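Local coordinates for transcriptional regulator, SorC family (Enterococcus faecalis, PDB 2O0M), which probably regulates transcription as a SorC-family protein, binding DNA and a carbohydrate ligand, at residues A[144-149]-A[236-241]; A[134-140]-A[301-305]; A[308-313]-A[334-339]; A[103-107]-A[316-320]. One frame throughout, in Å; residues are numbered along the deposited sequence.

Contact 1 (A[144-149]-A[236-241])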
loop_
_atom_site.group_PDB
_atom_site.type_symbol
_atom_site.label_atom_id
_atom_site.label_comp_id
_atom_site.label_asym_id
_atom_site.label_seq_id
_atom_site.Cartn_x
_atom_site.Cartn_y
_atom_site.Cartn_z
ATOM N N ASN A 144 -0.438 -1.559 18.268
ATOM C CA ASN A 144 -0.889 -1.209 16.924
ATOM C C ASN A 144 -0.583 -2.328 15.951
ATOM O O ASN A 144 0.448 -2.986 16.073
ATOM C CB ASN A 144 -0.173 0.053 16.455
ATOM C CG ASN A 144 -0.366 1.217 17.402
ATOM O OD1 ASN A 144 0.607 1.793 17.929
ATOM N ND2 ASN A 144 -1.614 1.565 17.636
ATOM N N THR A 145 -1.492 -2.544 15.003
ATOM C CA THR A 145 -1.268 -3.472 13.903
ATOM C C THR A 145 -1.332 -2.682 12.590
ATOM O O THR A 145 -2.343 -2.046 12.284
ATOM C CB THR A 145 -2.271 -4.621 13.927
ATOM O OG1 THR A 145 -2.125 -5.348 15.157
ATOM C CG2 THR A 145 -2.074 -5.562 12.735
ATOM N N ILE A 146 -0.217 -2.707 11.863
ATOM C CA ILE A 146 -0.052 -1.991 10.609
ATOM C C ILE A 146 -0.009 -2.993 9.464
ATOM O O ILE A 146 0.920 -3.797 9.365
ATOM C CB ILE A 146 1.236 -1.158 10.589
ATOM C CG1 ILE A 146 1.269 -0.175 11.758
ATOM C CG2 ILE A 146 1.373 -0.403 9.270
ATOM C CD1 ILE A 146 2.016 -0.674 12.968
ATOM N N ALA A 147 -1.026 -2.939 8.611
ATOM C CA ALA A 147 -1.141 -3.825 7.465
ATOM C C ALA A 147 -0.544 -3.132 6.252
ATOM O O ALA A 147 -0.888 -1.992 5.939
ATOM C CB ALA A 147 -2.564 -4.180 7.217
ATOM N N VAL A 148 0.354 -3.820 5.562
ATOM C CA VAL A 148 1.096 -3.191 4.483
ATOM C C VAL A 148 1.003 -3.967 3.173
ATOM O O VAL A 148 0.880 -5.193 3.160
ATOM C CB VAL A 148 2.572 -3.003 4.843
ATOM C CG1 VAL A 148 2.719 -2.132 6.089
ATOM C CG2 VAL A 148 3.256 -4.332 5.052
HETATM N N MSE A 149 1.031 -3.222 2.072
HETATM C CA MSE A 149 1.259 -3.789 0.762
HETATM C C MSE A 149 2.734 -3.733 0.376
HETATM O O MSE A 149 3.530 -3.025 0.988
HETATM C CB MSE A 149 0.394 -3.103 -0.296
HETATM C CG MSE A 149 -1.081 -3.357 -0.116
HETATM SE SE MSE A 149 -1.650 -5.215 -0.365
HETATM C CE MSE A 149 -1.253 -5.391 -2.191
ATOM N N ALA A 236 -6.379 -4.541 11.951
ATOM C CA ALA A 236 -5.372 -3.499 11.760
ATOM C C ALA A 236 -5.983 -2.120 12.018
ATOM O O ALA A 236 -7.092 -1.845 11.590
ATOM C CB ALA A 236 -4.821 -3.555 10.365
ATOM N N ASN A 237 -5.255 -1.269 12.729
ATOM C CA ASN A 237 -5.664 0.136 12.902
ATOM C C ASN A 237 -4.879 1.108 12.005
ATOM O O ASN A 237 -5.112 2.306 12.032
ATOM C CB ASN A 237 -5.605 0.575 14.380
ATOM C CG ASN A 237 -4.202 0.562 14.972
ATOM O OD1 ASN A 237 -3.357 -0.269 14.618
ATOM N ND2 ASN A 237 -3.962 1.477 15.923
ATOM N N CYS A 238 -3.967 0.567 11.200
ATOM C CA CYS A 238 -3.206 1.346 10.239
ATOM C C CYS A 238 -2.973 0.515 8.972
ATOM O O CYS A 238 -2.785 -0.712 9.050
ATOM C CB CYS A 238 -1.889 1.764 10.872
ATOM S SG CYS A 238 -0.775 2.721 9.839
ATOM N N VAL A 239 -3.039 1.178 7.816
ATOM C CA VAL A 239 -2.708 0.555 6.540
ATOM C C VAL A 239 -1.783 1.485 5.774
ATOM O O VAL A 239 -2.039 2.678 5.696
ATOM C CB VAL A 239 -3.957 0.255 5.694
ATOM C CG1 VAL A 239 -3.579 -0.350 4.335
ATOM C CG2 VAL A 239 -4.868 -0.719 6.412
ATOM N N VAL A 240 -0.726 0.920 5.204
ATOM C CA VAL A 240 0.203 1.674 4.358
ATOM C C VAL A 240 0.358 0.934 3.034
ATOM O O VAL A 240 0.552 -0.289 3.005
ATOM C CB VAL A 240 1.593 1.898 5.006
ATOM C CG1 VAL A 240 2.398 2.833 4.150
ATOM C CG2 VAL A 240 1.447 2.439 6.411
ATOM N N HIS A 241 0.249 1.679 1.933
ATOM C CA HIS A 241 0.294 1.078 0.615
ATOM C C HIS A 241 0.790 2.065 -0.421
ATOM O O HIS A 241 0.783 3.269 -0.183
ATOM C CB HIS A 241 -1.103 0.580 0.246
ATOM C CG HIS A 241 -2.095 1.676 -0.010
ATOM N ND1 HIS A 241 -2.679 2.419 0.992
ATOM C CD2 HIS A 241 -2.618 2.135 -1.170
ATOM C CE1 HIS A 241 -3.507 3.301 0.458
ATOM N NE2 HIS A 241 -3.508 3.131 -0.852
#

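Contact 2 (A[134-140]-A[301-305])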
loop_
_atom_site.group_PDB
_atom_site.type_symbol
_atom_site.label_atom_id
_atom_site.label_comp_id
_atom_site.label_asym_id
_atom_site.label_seq_id
_atom_site.Cartn_x
_atom_site.Cartn_y
_atom_site.Cartn_z
ATOM N N THR A 134 5.343 10.498 10.108
ATOM C CA THR A 134 3.895 10.446 10.024
ATOM C C THR A 134 3.326 9.401 10.991
ATOM O O THR A 134 2.417 9.693 11.761
ATOM C CB THR A 134 3.457 10.142 8.580
ATOM O OG1 THR A 134 3.837 11.239 7.730
ATOM C CG2 THR A 134 1.957 9.921 8.484
ATOM N N LEU A 135 3.867 8.185 10.960
ATOM C CA LEU A 135 3.432 7.147 11.896
ATOM C C LEU A 135 3.816 7.469 13.345
ATOM O O LEU A 135 3.094 7.102 14.262
ATOM C CB LEU A 135 3.968 5.776 11.490
ATOM C CG LEU A 135 3.485 5.255 10.120
ATOM C CD1 LEU A 135 4.028 3.886 9.895
ATOM C CD2 LEU A 135 1.961 5.256 9.989
ATOM N N ASN A 136 4.929 8.157 13.563
ATOM C CA ASN A 136 5.290 8.541 14.925
ATOM C C ASN A 136 4.232 9.467 15.510
ATOM O O ASN A 136 3.852 9.348 16.679
ATOM C CB ASN A 136 6.644 9.237 14.934
ATOM C CG ASN A 136 7.071 9.647 16.326
ATOM O OD1 ASN A 136 6.921 8.886 17.275
ATOM N ND2 ASN A 136 7.596 10.859 16.455
ATOM N N LEU A 137 3.763 10.395 14.683
ATOM C CA LEU A 137 2.695 11.318 15.080
ATOM C C LEU A 137 1.346 10.611 15.251
ATOM O O LEU A 137 0.629 10.865 16.216
ATOM C CB LEU A 137 2.547 12.436 14.040
ATOM C CG LEU A 137 1.326 13.362 14.144
ATOM C CD1 LEU A 137 1.488 14.297 15.326
ATOM C CD2 LEU A 137 1.110 14.177 12.874
ATOM N N LEU A 138 1.000 9.757 14.292
ATOM C CA LEU A 138 -0.338 9.164 14.208
ATOM C C LEU A 138 -0.568 7.993 15.171
ATOM O O LEU A 138 -1.619 7.899 15.797
ATOM C CB LEU A 138 -0.653 8.700 12.766
ATOM C CG LEU A 138 -0.930 9.744 11.677
ATOM C CD1 LEU A 138 -1.253 9.068 10.353
ATOM C CD2 LEU A 138 -2.063 10.706 12.058
ATOM N N LEU A 139 0.404 7.088 15.281
ATOM C CA LEU A 139 0.187 5.845 16.027
ATOM C C LEU A 139 0.189 6.083 17.548
ATOM O O LEU A 139 1.171 6.584 18.103
ATOM C CB LEU A 139 1.237 4.797 15.655
ATOM C CG LEU A 139 1.217 4.311 14.201
ATOM C CD1 LEU A 139 2.351 3.328 14.031
ATOM C CD2 LEU A 139 -0.117 3.668 13.827
ATOM N N PRO A 140 -0.921 5.745 18.215
ATOM C CA PRO A 140 -0.966 5.896 19.670
ATOM C C PRO A 140 -0.179 4.852 20.439
ATOM O O PRO A 140 0.243 3.834 19.888
ATOM C CB PRO A 140 -2.453 5.712 20.003
ATOM C CG PRO A 140 -3.165 5.732 18.735
ATOM C CD PRO A 140 -2.211 5.260 17.695
ATOM N N PRO A 301 -8.433 4.003 11.177
ATOM C CA PRO A 301 -8.099 5.409 11.456
ATOM C C PRO A 301 -6.927 5.961 10.667
ATOM O O PRO A 301 -6.977 7.105 10.230
ATOM C CB PRO A 301 -7.797 5.430 12.967
ATOM C CG PRO A 301 -7.725 4.042 13.405
ATOM C CD PRO A 301 -8.364 3.158 12.378
ATOM N N TYR A 302 -5.891 5.149 10.467
ATOM C CA TYR A 302 -4.622 5.655 9.935
ATOM C C TYR A 302 -4.332 4.963 8.602
ATOM O O TYR A 302 -3.967 3.792 8.555
ATOM C CB TYR A 302 -3.498 5.458 10.957
ATOM C CG TYR A 302 -3.902 5.972 12.318
ATOM C CD1 TYR A 302 -4.271 7.299 12.493
ATOM C CD2 TYR A 302 -4.006 5.116 13.404
ATOM C CE1 TYR A 302 -4.681 7.776 13.741
ATOM C CE2 TYR A 302 -4.410 5.582 14.654
ATOM C CZ TYR A 302 -4.761 6.909 14.810
ATOM O OH TYR A 302 -5.170 7.377 16.054
ATOM N N VAL A 303 -4.562 5.690 7.518
ATOM C CA VAL A 303 -4.446 5.150 6.178
ATOM C C VAL A 303 -3.469 6.036 5.436
ATOM O O VAL A 303 -3.703 7.223 5.316
ATOM C CB VAL A 303 -5.805 5.120 5.457
ATOM C CG1 VAL A 303 -5.642 4.547 4.053
ATOM C CG2 VAL A 303 -6.806 4.281 6.242
ATOM N N VAL A 304 -2.381 5.443 4.941
ATOM C CA VAL A 304 -1.339 6.212 4.297
ATOM C C VAL A 304 -1.044 5.593 2.946
ATOM O O VAL A 304 -0.632 4.427 2.877
ATOM C CB VAL A 304 -0.052 6.254 5.150
ATOM C CG1 VAL A 304 0.981 7.171 4.509
ATOM C CG2 VAL A 304 -0.355 6.723 6.570
ATOM N N ALA A 305 -1.249 6.386 1.895
ATOM C CA ALA A 305 -0.879 6.023 0.528
ATOM C C ALA A 305 0.450 6.716 0.194
ATOM O O ALA A 305 0.629 7.911 0.458
ATOM C CB ALA A 305 -1.929 6.464 -0.442
#

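Contact 3 (A[308-313]-A[334-339]). With PO4 (phosphate ion), chain B.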
loop_
_atom_site.group_PDB
_atom_site.type_symbol
_atom_site.label_atom_id
_atom_site.label_comp_id
_atom_site.label_asym_id
_atom_site.label_seq_id
_atom_site.Cartn_x
_atom_site.Cartn_y
_atom_site.Cartn_z
ATOM N N GLY A 308 4.652 8.266 -5.911
ATOM C CA GLY A 308 5.287 9.433 -6.498
ATOM C C GLY A 308 5.691 9.201 -7.934
ATOM O O GLY A 308 5.568 8.086 -8.463
ATOM N N GLY A 309 6.190 10.271 -8.543
ATOM C CA GLY A 309 6.671 10.256 -9.919
ATOM C C GLY A 309 5.600 10.780 -10.861
ATOM O O GLY A 309 4.418 10.485 -10.703
ATOM N N LYS A 310 6.008 11.567 -11.851
ATOM C CA LYS A 310 5.086 11.982 -12.893
ATOM C C LYS A 310 4.409 10.758 -13.541
ATOM O O LYS A 310 3.243 10.817 -13.936
ATOM C CB LYS A 310 5.816 12.818 -13.950
ATOM C CG LYS A 310 4.910 13.304 -15.060
ATOM C CD LYS A 310 4.946 12.411 -16.280
ATOM C CE LYS A 310 3.823 12.785 -17.225
ATOM N NZ LYS A 310 3.744 11.941 -18.433
ATOM N N THR A 311 5.127 9.643 -13.608
ATOM C CA THR A 311 4.611 8.444 -14.269
ATOM C C THR A 311 3.379 7.866 -13.568
ATOM O O THR A 311 2.618 7.121 -14.178
ATOM C CB THR A 311 5.681 7.326 -14.355
ATOM O OG1 THR A 311 6.125 6.959 -13.036
ATOM C CG2 THR A 311 6.873 7.771 -15.211
ATOM N N LYS A 312 3.198 8.211 -12.296
ATOM C CA LYS A 312 2.086 7.687 -11.492
ATOM C C LYS A 312 0.905 8.649 -11.352
ATOM O O LYS A 312 -0.093 8.314 -10.704
ATOM C CB LYS A 312 2.588 7.262 -10.104
ATOM C CG LYS A 312 3.260 5.890 -10.101
ATOM C CD LYS A 312 3.290 5.270 -8.704
ATOM C CE LYS A 312 3.991 3.924 -8.714
ATOM N NZ LYS A 312 3.895 3.251 -7.394
ATOM N N ALA A 313 0.986 9.819 -11.977
ATOM C CA ALA A 313 -0.072 10.818 -11.836
ATOM C C ALA A 313 -1.455 10.255 -12.194
ATOM O O ALA A 313 -2.427 10.475 -11.482
ATOM C CB ALA A 313 0.234 12.039 -12.682
ATOM N N ALA A 334 6.964 15.908 -8.563
ATOM C CA ALA A 334 6.754 15.506 -9.946
ATOM C C ALA A 334 5.326 15.001 -10.154
ATOM O O ALA A 334 4.665 15.361 -11.128
ATOM C CB ALA A 334 7.763 14.482 -10.358
ATOM N N ALA A 335 4.832 14.204 -9.216
ATOM C CA ALA A 335 3.459 13.712 -9.308
ATOM C C ALA A 335 2.447 14.844 -9.127
ATOM O O ALA A 335 1.509 14.973 -9.909
ATOM C CB ALA A 335 3.215 12.616 -8.287
ATOM N N ALA A 336 2.657 15.658 -8.100
ATOM C CA ALA A 336 1.754 16.753 -7.780
ATOM C C ALA A 336 1.657 17.768 -8.919
ATOM O O ALA A 336 0.558 18.148 -9.311
ATOM C CB ALA A 336 2.192 17.439 -6.489
ATOM N N ASN A 337 2.798 18.224 -9.434
ATOM C CA ASN A 337 2.789 19.179 -10.551
ATOM C C ASN A 337 1.993 18.640 -11.745
ATOM O O ASN A 337 1.243 19.374 -12.380
ATOM C CB ASN A 337 4.211 19.531 -11.004
ATOM C CG ASN A 337 4.954 20.415 -10.014
ATOM O OD1 ASN A 337 4.351 21.125 -9.203
ATOM N ND2 ASN A 337 6.281 20.387 -10.092
ATOM N N GLU A 338 2.133 17.349 -12.032
ATOM C CA GLU A 338 1.424 16.738 -13.154
ATOM C C GLU A 338 -0.078 16.667 -12.903
ATOM O O GLU A 338 -0.888 17.014 -13.763
ATOM C CB GLU A 338 1.983 15.342 -13.440
ATOM C CG GLU A 338 1.281 14.604 -14.567
ATOM C CD GLU A 338 1.498 15.217 -15.945
ATOM O OE1 GLU A 338 2.329 16.150 -16.106
ATOM O OE2 GLU A 338 0.836 14.742 -16.887
ATOM N N ILE A 339 -0.453 16.226 -11.711
ATOM C CA ILE A 339 -1.858 16.129 -11.342
ATOM C C ILE A 339 -2.553 17.498 -11.376
ATOM O O ILE A 339 -3.694 17.595 -11.808
ATOM C CB ILE A 339 -2.012 15.477 -9.945
ATOM C CG1 ILE A 339 -1.614 13.993 -10.012
ATOM C CG2 ILE A 339 -3.446 15.616 -9.427
ATOM C CD1 ILE A 339 -1.323 13.333 -8.657
HETATM P P PO4 B . 5.296 -0.050 -7.356
HETATM O O1 PO4 B . 4.543 0.786 -8.325
HETATM O O2 PO4 B . 5.791 0.727 -6.193
HETATM O O3 PO4 B . 4.465 -1.230 -6.962
HETATM O O4 PO4 B . 6.470 -0.656 -8.062
HETATM O O HOH W 1 1.422 13.011 -19.466
#

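Contact 4 (A[103-107]-A[316-320]). With PO4 (phosphate ion), chain C.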
loop_
_atom_site.group_PDB
_atom_site.type_symbol
_atom_site.label_atom_id
_atom_site.label_comp_id
_atom_site.label_asym_id
_atom_site.label_seq_id
_atom_site.Cartn_x
_atom_site.Cartn_y
_atom_site.Cartn_z
ATOM N N GLN A 103 -7.086 19.400 -1.299
ATOM C CA GLN A 103 -8.378 19.899 -1.758
ATOM C C GLN A 103 -8.822 19.238 -3.055
ATOM O O GLN A 103 -10.004 18.982 -3.253
ATOM C CB GLN A 103 -8.327 21.424 -1.892
ATOM C CG GLN A 103 -8.130 22.078 -0.530
ATOM C CD GLN A 103 -8.301 23.584 -0.538
ATOM O OE1 GLN A 103 -8.114 24.238 -1.559
ATOM N NE2 GLN A 103 -8.665 24.140 0.612
ATOM N N TYR A 104 -7.867 18.935 -3.927
ATOM C CA TYR A 104 -8.177 18.266 -5.188
ATOM C C TYR A 104 -8.857 16.923 -4.926
ATOM O O TYR A 104 -9.822 16.565 -5.599
ATOM C CB TYR A 104 -6.894 18.064 -6.003
ATOM C CG TYR A 104 -7.092 17.508 -7.392
ATOM C CD1 TYR A 104 -7.104 16.134 -7.620
ATOM C CD2 TYR A 104 -7.238 18.351 -8.484
ATOM C CE1 TYR A 104 -7.286 15.618 -8.895
ATOM C CE2 TYR A 104 -7.406 17.845 -9.762
ATOM C CZ TYR A 104 -7.427 16.479 -9.960
ATOM O OH TYR A 104 -7.596 15.988 -11.230
ATOM N N PHE A 105 -8.359 16.191 -3.933
ATOM C CA PHE A 105 -8.864 14.842 -3.640
ATOM C C PHE A 105 -9.883 14.802 -2.510
ATOM O O PHE A 105 -10.573 13.790 -2.330
ATOM C CB PHE A 105 -7.704 13.894 -3.327
ATOM C CG PHE A 105 -6.824 13.624 -4.508
ATOM C CD1 PHE A 105 -5.478 13.971 -4.491
ATOM C CD2 PHE A 105 -7.349 13.040 -5.651
ATOM C CE1 PHE A 105 -4.676 13.726 -5.587
ATOM C CE2 PHE A 105 -6.542 12.806 -6.757
ATOM C CZ PHE A 105 -5.214 13.149 -6.720
ATOM N N GLY A 106 -9.981 15.883 -1.749
ATOM C CA GLY A 106 -10.854 15.907 -0.580
ATOM C C GLY A 106 -10.372 15.030 0.563
ATOM O O GLY A 106 -11.193 14.458 1.281
ATOM N N ILE A 107 -9.052 14.951 0.768
ATOM C CA ILE A 107 -8.449 14.095 1.807
ATOM C C ILE A 107 -7.869 14.897 2.978
ATOM O O ILE A 107 -7.898 16.117 2.946
ATOM C CB ILE A 107 -7.363 13.160 1.199
ATOM C CG1 ILE A 107 -6.271 13.986 0.500
ATOM C CG2 ILE A 107 -8.006 12.200 0.217
ATOM C CD1 ILE A 107 -5.023 13.193 0.159
ATOM N N ILE A 316 -2.547 7.567 -9.579
ATOM C CA ILE A 316 -2.891 8.256 -8.329
ATOM C C ILE A 316 -4.291 8.877 -8.418
ATOM O O ILE A 316 -5.130 8.676 -7.541
ATOM C CB ILE A 316 -1.842 9.331 -7.966
ATOM C CG1 ILE A 316 -0.520 8.659 -7.575
ATOM C CG2 ILE A 316 -2.332 10.206 -6.820
ATOM C CD1 ILE A 316 0.681 9.614 -7.603
ATOM N N ARG A 317 -4.551 9.601 -9.496
ATOM C CA ARG A 317 -5.875 10.201 -9.705
ATOM C C ARG A 317 -6.993 9.152 -9.687
ATOM O O ARG A 317 -8.039 9.358 -9.082
ATOM C CB ARG A 317 -5.916 10.957 -11.032
ATOM C CG ARG A 317 -5.171 12.269 -11.010
ATOM C CD ARG A 317 -4.915 12.764 -12.412
ATOM N NE ARG A 317 -6.148 12.832 -13.196
ATOM C CZ ARG A 317 -6.228 12.574 -14.501
ATOM N NH1 ARG A 317 -5.147 12.242 -15.203
ATOM N NH2 ARG A 317 -7.398 12.653 -15.120
ATOM N N ALA A 318 -6.764 8.023 -10.341
ATOM C CA ALA A 318 -7.811 7.017 -10.503
ATOM C C ALA A 318 -8.125 6.320 -9.184
ATOM O O ALA A 318 -9.292 6.076 -8.855
ATOM C CB ALA A 318 -7.423 6.010 -11.563
ATOM N N TYR A 319 -7.085 5.986 -8.427
ATOM C CA TYR A 319 -7.303 5.326 -7.139
ATOM C C TYR A 319 -7.851 6.325 -6.119
ATOM O O TYR A 319 -8.765 6.008 -5.363
ATOM C CB TYR A 319 -6.031 4.675 -6.567
ATOM C CG TYR A 319 -6.284 4.278 -5.134
ATOM C CD1 TYR A 319 -7.042 3.144 -4.832
ATOM C CD2 TYR A 319 -5.879 5.090 -4.083
ATOM C CE1 TYR A 319 -7.345 2.802 -3.514
ATOM C CE2 TYR A 319 -6.171 4.760 -2.768
ATOM C CZ TYR A 319 -6.900 3.620 -2.481
ATOM O OH TYR A 319 -7.193 3.312 -1.161
HETATM N N MSE A 320 -7.273 7.518 -6.066
HETATM C CA MSE A 320 -7.582 8.433 -4.971
HETATM C C MSE A 320 -9.033 8.923 -4.998
HETATM O O MSE A 320 -9.544 9.396 -3.973
HETATM C CB MSE A 320 -6.576 9.597 -4.933
HETATM C CG MSE A 320 -5.166 9.175 -4.535
HETATM SE SE MSE A 320 -4.997 8.532 -2.710
HETATM C CE MSE A 320 -5.803 10.052 -1.858
HETATM P P PO4 C . -9.564 13.199 -12.137
HETATM O O1 PO4 C . -9.963 12.933 -13.569
HETATM O O2 PO4 C . -8.909 14.542 -11.956
HETATM O O3 PO4 C . -10.795 13.117 -11.276
HETATM O O4 PO4 C . -8.598 12.136 -11.698
#

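Contact 1 (A[144-149]-A[236-241])
Backbone hydrogen bonds join the two parallel strands. A147 is the hub: its N donates to C238 O at 2.9 Å, and its O accepts from V240 N at 3.0 Å. M149 N to V240 O (3.1 Å) extends the pairing beyond the strand end. At the other end T145 O takes C238 N at 3.3 Å and, weakly, N237 N at 3.0 Å. CA-H...O contacts fill in between: I146 CA to C238 O 3.4 Å, V239 CA to A147 O 3.2 Å, V148 CA to V240 O 3.3 Å. I146 and V148 turn their own backbone groups to the next strand, bonding L172 and V174 of 169-175, so 144-148 is an inner strand. On one sheet face I146 CG1 meets C238 CB at 3.8 Å, I146 CG2 meets V240 CG2 at 4.0 Å, and V148 is covered by helix 188-199. The opposite face carries A147 CB, 3.9 Å from A236 CB and 4.2 Å from V239 CG2, with F273 lying against V239. The bonds that hold the strands together thus run between main-chain atoms, while small and branched apolar side chains coat both faces, the chemistry of a central strand pair in a Rossmann-like α/β sheet.

Contact 2 (A[134-140]-A[301-305])
A helix packs on the parallel part of the sheet here, in the manner of an α/β fold: helix 122-138 is the connection of a β-α-β crossover from strand 109-113 to strand 142-148, and on its way it covers strand 302-306. Helix 134-138 and strand 302-305 run nearly antiparallel, at 168°, with axes 10.4 Å apart. Along the strand, Y302 comes first and provides the largest share of the contact. Its side chain reaches under the end of the helix, where L138 CB packs on Y302 CD1 at 3.9 Å. The chain leaves helical geometry at L139, whose CD2 approaches Y302 CD2 at 4.2 Å, and then P140 CD reaches Y302 CE2 at 3.8 Å. V303 points to the other face of the sheet. V304 turns back to the helix, its CG2 lying 4.4 Å from both T134 CG2 and L135 CD2, while T134 OG1 is hydrogen-bonded to V130 O within its own helix. The strand is itself held on both edges, by backbone hydrogen bonds of Y302 and V304 to strand 238-245 and of V303 and A305 to W328. At the helix end a carbonyl sits over the face of the tyrosine ring, L138 O lying 3.4 Å from Y302 CZ.

Contact 3 (A[308-313]-A[334-339])
A glycine-rich turn after strand 302-306, at the C-terminal end of the parallel strands, packs against helix 333-339; this end of the strands is where Rossmann-like domains usually hold their ligands. The end of the K312 side chain leads away from the helix, its NZ giving a hydrogen bond to O1 of a phosphate ion at 2.7 Å. T153 and R252 also bind this ion, which probably came from the crystallisation liquor. On the helix side G309 O touches A335 CB at 3.4 Å, and K310 N lies 3.7 Å from A334 CB. G309 has phi/psi of 98/140, angles at which a CB would jam against the carbonyl of G308. The turn closes through K312 N to G309 O (3.0 Å) and A313 N to K310 O (3.2 Å). A313 CB then settles onto the helix, 3.4 Å from E338 CG and 3.8 Å from I339 CG1. D332 OD1 accepts from both G309 N and A335 N. At the exposed side a water bridges K310 NZ (2.8 Å) and E338 OE2 (3.2 Å), which lie 4.3 Å apart, beyond a salt bridge; E338 OE2 is salt-bridged to K341. Close packing of small residues and the shared D332 carboxylate thus join turn and helix, the lysine-glutamate link is solvent-mediated, and K312 NZ, also bonded to I243 O, holds an anion at a position consistent with a ligand pocket.

Contact 4 (A[103-107]-A[316-320])
A phosphate ion, probably from the crystallisation liquor, sits at the outer side of this helix pair beside Y104 and R317. It meets the edge of the arginine guanidinium, with R317 NE bonded to phosphate O4 and R317 NH2 to phosphate O1, both at 3.0 Å. Beneath it the packing is apolar. F105 is the central side chain: M320 CB lies over the face of its ring, 3.9 Å from the centroid and 24° off the normal, a CH-π contact, while F105 CZ meets I316 CG2 at 4.1 Å and F105 CE2 meets R317 CA at 4.0 Å. G106, with positive phi, is the first residue past the helix, and I107 returns toward the same partner, its CG2 3.7 Å from CE of M320, a selenomethionine. F105 O is held by K325 NZ, and I339 of helix 333-339 packs on Y104, F105 and I316. Helices 96-105 and 313-320 thus join in one of the outer helical layers flanking the sheet of a Rossmann-like α/β/α domain.

Contacts 1 and 2 share the sheet: strands 238-245 and 302-306 are neighbours, with V239 N to Y302 O and V239 O to V304 N both at 2.9 Å, and contact 1 is nested inside the chain loop closed by contact 2. Contact 1 is buried and built on main-chain hydrogen bonds, whereas contact 2 is partly buried side-chain packing of a helix on one face. Contacts 3 and 4 lie toward the other face and alternate along the chain; I339 and A335 of contact 3 pack on I316 of contact 4. Contact 3 is mostly buried and contact 4 partly so; K310 and E338 in one and R317 in the other lie at the exposed side, and each binds a phosphate. H241 and Y319 join contacts 1 and 4.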